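Side-chain contacts in Ras-3 from Cryphonectria parasitica (Cryphonectria parasitica, PDB 4KU4), which belongs to the Ras family of small P-loop proteins and is modelled with guanosine-5'-diphosphate and magnesium bound: residues A[52-57]-A[61-66]; A[106-111]-A[138-143]; A[155-160]-A[169-174]. All coordinates share one frame; numbering follows the deposited sequence.

Interaction 1. Residues A[52-57]-A[61-66]; sequences RRQCVI and PSHLEI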
loop_
_atom_site.group_PDB
_atom_site.type_symbol
_atom_site.label_atom_id
_atom_site.label_comp_id
_atom_site.label_asym_id
_atom_site.label_seq_id
_atom_site.Cartn_x
_atom_site.Cartn_y
_atom_site.Cartn_z
ATOM N N ARG A 52 7.468 2.682 -11.200
ATOM C CA ARG A 52 8.373 3.627 -10.564
ATOM C C ARG A 52 7.762 5.016 -10.464
ATOM O O ARG A 52 7.064 5.480 -11.375
ATOM C CB ARG A 52 9.690 3.723 -11.344
ATOM C CG ARG A 52 10.536 2.458 -11.337
ATOM C CD ARG A 52 11.636 2.522 -12.392
ATOM N NE ARG A 52 11.088 2.765 -13.723
ATOM C CZ ARG A 52 10.570 1.848 -14.531
ATOM N NH1 ARG A 52 10.499 0.560 -14.170
ATOM N NH2 ARG A 52 10.105 2.226 -15.712
ATOM N N ARG A 53 8.049 5.684 -9.357
ATOM C CA ARG A 53 7.704 7.093 -9.194
ATOM C C ARG A 53 8.919 7.860 -8.672
ATOM O O ARG A 53 9.395 7.620 -7.561
ATOM C CB ARG A 53 6.520 7.253 -8.231
ATOM C CG ARG A 53 6.233 8.718 -7.814
ATOM C CD ARG A 53 5.558 9.526 -8.917
ATOM N NE ARG A 53 5.501 10.951 -8.580
ATOM C CZ ARG A 53 4.483 11.546 -7.962
ATOM N NH1 ARG A 53 4.541 12.839 -7.688
ATOM N NH2 ARG A 53 3.411 10.857 -7.609
ATOM N N GLN A 54 9.443 8.767 -9.493
ATOM C CA GLN A 54 10.416 9.726 -9.014
ATOM C C GLN A 54 9.605 10.869 -8.439
ATOM O O GLN A 54 8.627 11.314 -9.058
ATOM C CB GLN A 54 11.299 10.231 -10.159
ATOM C CG GLN A 54 12.192 9.159 -10.738
ATOM C CD GLN A 54 13.236 9.716 -11.699
ATOM O OE1 GLN A 54 12.969 9.914 -12.886
ATOM N NE2 GLN A 54 14.433 9.957 -11.185
ATOM N N CYS A 55 9.983 11.313 -7.248
ATOM C CA CYS A 55 9.250 12.375 -6.568
ATOM C C CYS A 55 10.152 13.043 -5.552
ATOM O O CYS A 55 11.298 12.634 -5.350
ATOM C CB CYS A 55 8.007 11.794 -5.859
ATOM S SG CYS A 55 8.352 10.351 -4.790
ATOM N N VAL A 56 9.628 14.094 -4.933
ATOM C CA VAL A 56 10.257 14.707 -3.779
ATOM C C VAL A 56 9.276 14.576 -2.621
ATOM O O VAL A 56 8.166 15.104 -2.681
ATOM C CB VAL A 56 10.551 16.203 -4.016
ATOM C CG1 VAL A 56 11.296 16.781 -2.826
ATOM C CG2 VAL A 56 11.365 16.388 -5.284
ATOM N N ILE A 57 9.676 13.836 -1.590
ATOM C CA ILE A 57 8.850 13.658 -0.409
ATOM C C ILE A 57 9.428 14.470 0.744
ATOM O O ILE A 57 10.545 14.220 1.206
ATOM C CB ILE A 57 8.761 12.161 -0.001
ATOM C CG1 ILE A 57 8.187 11.327 -1.146
ATOM C CG2 ILE A 57 7.902 12.007 1.225
ATOM C CD1 ILE A 57 8.443 9.769 -1.013
ATOM N N PRO A 61 14.475 14.152 -2.438
ATOM C CA PRO A 61 14.233 13.402 -3.679
ATOM C C PRO A 61 14.234 11.914 -3.389
ATOM O O PRO A 61 15.162 11.420 -2.738
ATOM C CB PRO A 61 15.444 13.762 -4.552
ATOM C CG PRO A 61 15.896 15.102 -4.025
ATOM C CD PRO A 61 15.680 14.998 -2.540
ATOM N N SER A 62 13.198 11.228 -3.866
ATOM C CA SER A 62 13.004 9.795 -3.641
ATOM C C SER A 62 12.615 9.120 -4.949
ATOM O O SER A 62 12.066 9.757 -5.848
ATOM C CB SER A 62 11.908 9.557 -2.602
ATOM O OG SER A 62 12.079 10.414 -1.480
ATOM N N HIS A 63 12.903 7.829 -5.053
ATOM C CA HIS A 63 12.546 7.052 -6.237
ATOM C C HIS A 63 11.938 5.746 -5.747
ATOM O O HIS A 63 12.639 4.855 -5.295
ATOM C CB HIS A 63 13.783 6.807 -7.111
ATOM C CG HIS A 63 13.467 6.315 -8.498
ATOM N ND1 HIS A 63 14.422 6.213 -9.482
ATOM C CD2 HIS A 63 12.303 5.902 -9.054
ATOM C CE1 HIS A 63 13.860 5.763 -10.594
ATOM N NE2 HIS A 63 12.578 5.569 -10.360
ATOM N N LEU A 64 10.619 5.664 -5.817
ATOM C CA LEU A 64 9.889 4.524 -5.295
ATOM C C LEU A 64 9.773 3.467 -6.386
ATOM O O LEU A 64 9.477 3.781 -7.535
ATOM C CB LEU A 64 8.499 4.959 -4.842
ATOM C CG LEU A 64 8.408 6.247 -4.013
ATOM C CD1 LEU A 64 6.962 6.564 -3.592
ATOM C CD2 LEU A 64 9.314 6.141 -2.792
ATOM N N GLU A 65 10.037 2.216 -6.026
ATOM C CA GLU A 65 9.790 1.095 -6.920
ATOM C C GLU A 65 8.657 0.302 -6.284
ATOM O O GLU A 65 8.785 -0.193 -5.165
ATOM C CB GLU A 65 11.050 0.235 -7.079
ATOM C CG GLU A 65 10.922 -0.903 -8.090
ATOM C CD GLU A 65 12.279 -1.393 -8.544
ATOM O OE1 GLU A 65 12.600 -1.233 -9.742
ATOM O OE2 GLU A 65 13.036 -1.916 -7.698
ATOM N N ILE A 66 7.539 0.199 -6.993
ATOM C CA ILE A 66 6.349 -0.414 -6.409
ATOM C C ILE A 66 6.037 -1.726 -7.108
ATOM O O ILE A 66 5.777 -1.758 -8.308
ATOM C CB ILE A 66 5.135 0.541 -6.501
ATOM C CG1 ILE A 66 5.426 1.831 -5.738
ATOM C CG2 ILE A 66 3.889 -0.103 -5.924
ATOM C CD1 ILE A 66 5.161 3.055 -6.538
HETATM O O HOH W 1 11.057 -0.978 -11.893
#
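Arg52 runs beside His63, both side chains heading the same way from neighbouring antiparallel strands. Its CB begins the contact at the ring edge, 3.6 Å from His63 NE2. Arg52 CG continues alongside, and Arg52 CD is still 3.8 Å from His63 NE2. There the chain bends at chi3 (-56°), and the guanidinium stands nearly upright to the imidazole, the planes 78° apart. At the tip, Arg52 NH1 donates to a water at 2.8 Å, lying in the guanidinium plane, and this water donates to Glu65 OE1 at 2.7 Å, linking opposite charges that do not meet directly.

Over a face of the imidazole sits Gln54, its CG 3.6 Å from the centroid of the His63 ring and 8° off the normal, a CH-pi contact. His63 ND1 bonds to Gly11 O, which helps fix the ring's rotation.

On the other face the sulfur and aliphatic groups meet: Cys55 SG rests 4.2 Å from Leu64 CG, and Ile57 CD1 lies 4.1 Å from Leu64 CD2, with Phe187 of helix 182-196 packing against all three residues. Arg53 starts on this face, but its guanidinium turns away to a salt bridge with Glu183. Arg53 pairs with Leu64 and Cys55 with Ser62 through reciprocal backbone bonds, Ser62 N to Cys55 O being 2.8 Å, the ladder of an antiparallel beta hairpin at the Ras sheet's edge.

Interaction 2. Residues A[106-111]-A[138-143]; sequences RLFEEV and SLVVLV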
loop_
_atom_site.group_PDB
_atom_site.type_symbol
_atom_site.label_atom_id
_atom_site.label_comp_id
_atom_site.label_asym_id
_atom_site.label_seq_id
_atom_site.Cartn_x
_atom_site.Cartn_y
_atom_site.Cartn_z
ATOM N N ARG A 106 -5.680 -10.005 7.863
ATOM C CA ARG A 106 -4.885 -11.234 7.760
ATOM C C ARG A 106 -3.528 -11.017 7.076
ATOM O O ARG A 106 -2.517 -11.572 7.502
ATOM C CB ARG A 106 -5.677 -12.326 7.034
ATOM C CG ARG A 106 -6.961 -12.732 7.745
ATOM C CD ARG A 106 -7.508 -14.033 7.169
ATOM N NE ARG A 106 -7.940 -13.878 5.785
ATOM C CZ ARG A 106 -9.187 -13.612 5.420
ATOM N NH1 ARG A 106 -10.131 -13.479 6.337
ATOM N NH2 ARG A 106 -9.489 -13.492 4.134
ATOM N N LEU A 107 -3.515 -10.214 6.013
ATOM C CA LEU A 107 -2.295 -9.913 5.278
ATOM C C LEU A 107 -1.304 -9.142 6.129
ATOM O O LEU A 107 -0.106 -9.384 6.070
ATOM C CB LEU A 107 -2.618 -9.132 4.000
ATOM C CG LEU A 107 -3.346 -9.966 2.966
ATOM C CD1 LEU A 107 -3.998 -9.092 1.903
ATOM C CD2 LEU A 107 -2.340 -10.942 2.355
ATOM N N PHE A 108 -1.796 -8.209 6.929
ATOM C CA PHE A 108 -0.915 -7.514 7.857
ATOM C C PHE A 108 -0.172 -8.514 8.760
ATOM O O PHE A 108 1.037 -8.407 8.954
ATOM C CB PHE A 108 -1.695 -6.510 8.712
ATOM C CG PHE A 108 -0.862 -5.853 9.762
ATOM C CD1 PHE A 108 -0.160 -4.689 9.481
ATOM C CD2 PHE A 108 -0.757 -6.407 11.023
ATOM C CE1 PHE A 108 0.626 -4.089 10.445
ATOM C CE2 PHE A 108 0.019 -5.813 11.995
ATOM C CZ PHE A 108 0.721 -4.648 11.698
ATOM N N GLU A 109 -0.889 -9.494 9.299
ATOM C CA GLU A 109 -0.239 -10.481 10.166
ATOM C C GLU A 109 0.801 -11.297 9.405
ATOM O O GLU A 109 1.861 -11.573 9.954
ATOM C CB GLU A 109 -1.252 -11.410 10.853
ATOM C CG GLU A 109 -0.943 -11.692 12.318
ATOM C CD GLU A 109 -0.150 -12.965 12.496
ATOM O OE1 GLU A 109 0.141 -13.325 13.656
ATOM O OE2 GLU A 109 0.175 -13.610 11.476
ATOM N N GLU A 110 0.507 -11.675 8.157
ATOM C CA GLU A 110 1.501 -12.335 7.316
ATOM C C GLU A 110 2.754 -11.479 7.192
ATOM O O GLU A 110 3.875 -11.977 7.299
ATOM C CB GLU A 110 0.958 -12.634 5.908
ATOM C CG GLU A 110 0.019 -13.825 5.781
ATOM C CD GLU A 110 -0.266 -14.161 4.323
ATOM O OE1 GLU A 110 0.495 -13.690 3.453
ATOM O OE2 GLU A 110 -1.240 -14.892 4.043
ATOM N N VAL A 111 2.575 -10.186 6.946
ATOM C CA VAL A 111 3.738 -9.309 6.793
ATOM C C VAL A 111 4.609 -9.280 8.051
ATOM O O VAL A 111 5.821 -9.513 7.988
ATOM C CB VAL A 111 3.331 -7.878 6.366
ATOM C CG1 VAL A 111 4.504 -6.913 6.523
ATOM C CG2 VAL A 111 2.833 -7.896 4.927
ATOM N N SER A 138 4.715 0.472 11.597
ATOM C CA SER A 138 4.573 1.767 10.939
ATOM C C SER A 138 5.067 1.747 9.485
ATOM O O SER A 138 4.820 2.687 8.735
ATOM C CB SER A 138 5.291 2.873 11.732
ATOM O OG SER A 138 6.666 2.576 11.889
ATOM N N LEU A 139 5.744 0.673 9.080
ATOM C CA LEU A 139 6.233 0.569 7.701
ATOM C C LEU A 139 5.155 0.000 6.787
ATOM O O LEU A 139 5.384 -0.267 5.601
ATOM C CB LEU A 139 7.516 -0.282 7.628
ATOM C CG LEU A 139 8.691 0.267 8.447
ATOM C CD1 LEU A 139 9.967 -0.493 8.187
ATOM C CD2 LEU A 139 8.894 1.742 8.138
ATOM N N VAL A 140 3.974 -0.189 7.359
ATOM C CA VAL A 140 2.816 -0.655 6.622
ATOM C C VAL A 140 1.744 0.419 6.636
ATOM O O VAL A 140 1.561 1.110 7.636
ATOM C CB VAL A 140 2.218 -1.929 7.267
ATOM C CG1 VAL A 140 0.997 -2.377 6.512
ATOM C CG2 VAL A 140 3.264 -3.030 7.314
ATOM N N VAL A 141 1.036 0.565 5.528
ATOM C CA VAL A 141 -0.152 1.413 5.533
ATOM C C VAL A 141 -1.344 0.616 5.027
ATOM O O VAL A 141 -1.264 -0.059 3.997
ATOM C CB VAL A 141 0.028 2.751 4.740
ATOM C CG1 VAL A 141 0.421 2.504 3.292
ATOM C CG2 VAL A 141 -1.252 3.615 4.829
ATOM N N LEU A 142 -2.437 0.655 5.784
ATOM C CA LEU A 142 -3.687 0.068 5.328
ATOM C C LEU A 142 -4.437 1.116 4.542
ATOM O O LEU A 142 -4.658 2.220 5.038
ATOM C CB LEU A 142 -4.549 -0.359 6.505
ATOM C CG LEU A 142 -4.161 -1.554 7.365
ATOM C CD1 LEU A 142 -5.046 -1.486 8.587
ATOM C CD2 LEU A 142 -4.353 -2.883 6.620
ATOM N N VAL A 143 -4.848 0.762 3.331
ATOM C CA VAL A 143 -5.509 1.708 2.444
ATOM C C VAL A 143 -6.948 1.300 2.183
ATOM O O VAL A 143 -7.210 0.207 1.694
ATOM C CB VAL A 143 -4.761 1.837 1.101
ATOM C CG1 VAL A 143 -5.583 2.631 0.082
ATOM C CG2 VAL A 143 -3.388 2.467 1.299
#
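Helix 98-118 joins parallel strands 88-94 and 140-145 as the connection of a beta-alpha-beta crossover, and here Phe108 and Val111 of the helix reach Val140 at the start of the second strand. The contact is small, buried and wholly apolar. Val140 divides its two methyls between the two helix residues, which lie three positions apart and so project from the same side of the helix. CG1, placed anti to the backbone N (chi1 178°), meets the rim of the phenyl ring: it lies near the ring plane, 3.9 Å from Phe108 CD1. The branching carbon takes part as well, with Val140 CB 4.2 Å from Phe108 CE1. The ring thus offers its edge to the valine, and the two side chains run at a slant to each other.

CG2 serves the other neighbour. Val111 and Val140 come tip to tip, methyl against methyl, with Val111 CG1 4.2 Å from Val140 CG2. Beyond these three residues the same core continues: Phe108 also touches Cys169, Val111 touches Ile83 of helix 77-84, and Val140 touches Ile91 in the adjacent strand. Branched aliphatic and aromatic side chains of a helix laid against a parallel strand in this way are characteristic of the layered alpha/beta core of the P-loop fold.

Interaction 3. Residues A[155-160]-A[169-174]; sequences VGTLEG and CGFVET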
loop_
_atom_site.group_PDB
_atom_site.type_symbol
_atom_site.label_atom_id
_atom_site.label_comp_id
_atom_site.label_asym_id
_atom_site.label_seq_id
_atom_site.Cartn_x
_atom_site.Cartn_y
_atom_site.Cartn_z
ATOM N N VAL A 155 -17.544 -0.815 4.923
ATOM C CA VAL A 155 -16.586 -0.613 6.003
ATOM C C VAL A 155 -16.459 0.883 6.310
ATOM O O VAL A 155 -16.176 1.680 5.418
ATOM C CB VAL A 155 -15.186 -1.157 5.633
ATOM C CG1 VAL A 155 -14.238 -0.998 6.796
ATOM C CG2 VAL A 155 -15.257 -2.623 5.230
ATOM N N GLY A 156 -16.679 1.261 7.564
ATOM C CA GLY A 156 -16.647 2.658 7.969
ATOM C C GLY A 156 -15.250 3.226 8.147
ATOM O O GLY A 156 -14.293 2.490 8.351
ATOM N N THR A 157 -15.131 4.546 8.075
ATOM C CA THR A 157 -13.829 5.193 8.195
ATOM C C THR A 157 -13.244 5.014 9.593
ATOM O O THR A 157 -12.056 4.729 9.746
ATOM C CB THR A 157 -13.905 6.695 7.846
ATOM O OG1 THR A 157 -14.408 6.863 6.511
ATOM C CG2 THR A 157 -12.533 7.330 7.944
ATOM N N LEU A 158 -14.087 5.168 10.607
ATOM C CA LEU A 158 -13.641 5.008 11.991
ATOM C C LEU A 158 -13.192 3.573 12.255
ATOM O O LEU A 158 -12.259 3.358 13.019
ATOM C CB LEU A 158 -14.717 5.423 13.000
ATOM C CG LEU A 158 -15.136 6.889 13.203
ATOM C CD1 LEU A 158 -13.967 7.854 12.989
ATOM C CD2 LEU A 158 -16.303 7.250 12.310
ATOM N N GLU A 159 -13.838 2.611 11.595
ATOM C CA GLU A 159 -13.515 1.188 11.745
ATOM C C GLU A 159 -12.147 0.843 11.181
ATOM O O GLU A 159 -11.375 0.131 11.814
ATOM C CB GLU A 159 -14.591 0.302 11.089
ATOM C CG GLU A 159 -14.350 -1.196 11.272
ATOM C CD GLU A 159 -15.460 -2.058 10.683
ATOM O OE1 GLU A 159 -15.362 -3.295 10.781
ATOM O OE2 GLU A 159 -16.429 -1.489 10.135
ATOM N N GLY A 160 -11.858 1.340 9.982
ATOM C CA GLY A 160 -10.530 1.217 9.409
ATOM C C GLY A 160 -9.489 1.907 10.263
ATOM O O GLY A 160 -8.390 1.392 10.486
ATOM N N CYS A 169 -0.252 0.390 12.621
ATOM C CA CYS A 169 0.071 0.789 11.245
ATOM C C CYS A 169 -0.677 2.042 10.797
ATOM O O CYS A 169 -1.487 2.591 11.523
ATOM C CB CYS A 169 -0.189 -0.368 10.265
ATOM S SG CYS A 169 -1.943 -0.803 10.029
ATOM N N GLY A 170 -0.389 2.488 9.585
ATOM C CA GLY A 170 -1.046 3.661 9.048
ATOM C C GLY A 170 -2.399 3.311 8.454
ATOM O O GLY A 170 -2.692 2.145 8.192
ATOM N N PHE A 171 -3.232 4.331 8.268
ATOM C CA PHE A 171 -4.509 4.180 7.593
ATOM C C PHE A 171 -4.795 5.403 6.734
ATOM O O PHE A 171 -4.781 6.536 7.231
ATOM C CB PHE A 171 -5.648 3.981 8.606
ATOM C CG PHE A 171 -7.012 3.909 7.979
ATOM C CD1 PHE A 171 -7.279 3.001 6.973
ATOM C CD2 PHE A 171 -8.034 4.734 8.415
ATOM C CE1 PHE A 171 -8.531 2.945 6.393
ATOM C CE2 PHE A 171 -9.297 4.662 7.847
ATOM C CZ PHE A 171 -9.549 3.775 6.850
ATOM N N VAL A 172 -5.028 5.184 5.442
ATOM C CA VAL A 172 -5.411 6.273 4.552
ATOM C C VAL A 172 -6.541 5.822 3.634
ATOM O O VAL A 172 -6.501 4.721 3.089
ATOM C CB VAL A 172 -4.230 6.738 3.678
ATOM C CG1 VAL A 172 -4.683 7.821 2.711
ATOM C CG2 VAL A 172 -3.105 7.263 4.546
ATOM N N GLU A 173 -7.540 6.680 3.447
ATOM C CA GLU A 173 -8.630 6.386 2.515
ATOM C C GLU A 173 -8.321 7.042 1.173
ATOM O O GLU A 173 -7.877 8.199 1.121
ATOM C CB GLU A 173 -9.974 6.823 3.076
ATOM C CG GLU A 173 -10.438 5.855 4.136
ATOM C CD GLU A 173 -11.931 5.752 4.219
ATOM O OE1 GLU A 173 -12.622 6.615 3.637
ATOM O OE2 GLU A 173 -12.416 4.803 4.863
ATOM N N THR A 174 -8.556 6.305 0.093
ATOM C CA THR A 174 -8.188 6.779 -1.235
ATOM C C THR A 174 -9.211 6.510 -2.317
ATOM O O THR A 174 -10.139 5.720 -2.126
ATOM C CB THR A 174 -6.904 6.016 -1.737
ATOM O OG1 THR A 174 -7.173 4.608 -1.827
ATOM C CG2 THR A 174 -5.724 6.266 -0.805
HETATM O O HOH W 2 -12.698 2.372 5.519
#
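Phe171 lays its ring under the first turn of helix 157-167, inside the beta-alpha-beta unit made by strand 140-145, this helix and strand 170-173. With CG anti to the backbone N (chi1 176°), the phenyl group is carried out toward Gly160, whose backbone covers one face. Gly160 CA stands 4.0 Å from the centroid of the Phe171 ring, 20° off the normal, as a CH-pi contact, and Gly160 C is 3.7 Å from Phe171 CE2. Having no side chain, the glycine can bring its main chain this close. The same corner of the ring meets the helix again one turn earlier, where Thr157 O lies 3.4 Å from Phe171 CE2, approaching obliquely.

Two residues on, Glu173 extends its carboxylate to the helix start, crossing Thr157 at a slant. Thr157 OG1 is 3.3 Å from Glu173 OE2 and 3.4 Å from Glu173 OE1. Either would be a weak hydrogen bond, and the one hydroxyl proton leaves it unsettled which oxygen receives it. The stronger partner of the acid is Arg153, which forms a salt bridge to OE1 and also bonds to Val155 O. On the OE2 side, a water donates both to Glu173 and to the N-cap residue, lying 3.3 Å from Gly156 O.

Overall arrangement
All three contacts reach the same six-stranded sheet. Interaction 1 forms the hairpin at one edge, and interaction 3 involves the strand at the other; their centres are about 24 Å apart, on opposite sides of the chain's centre. Interaction 2 has its centre about 21 Å from that of interaction 1 and about 13 Å from that of interaction 3. It joins interaction 3 directly through the neighbouring strands 140-145 and 170-173, with probable hydrogen bonds from Leu142 N to Gly170 O (2.8 Å) and from Val172 N to Leu142 O (3.0 Å). The Glu173 side chain is about 10 Å from guanosine-5'-diphosphate, and that of Arg52 about 9 Å from a magnesium ion.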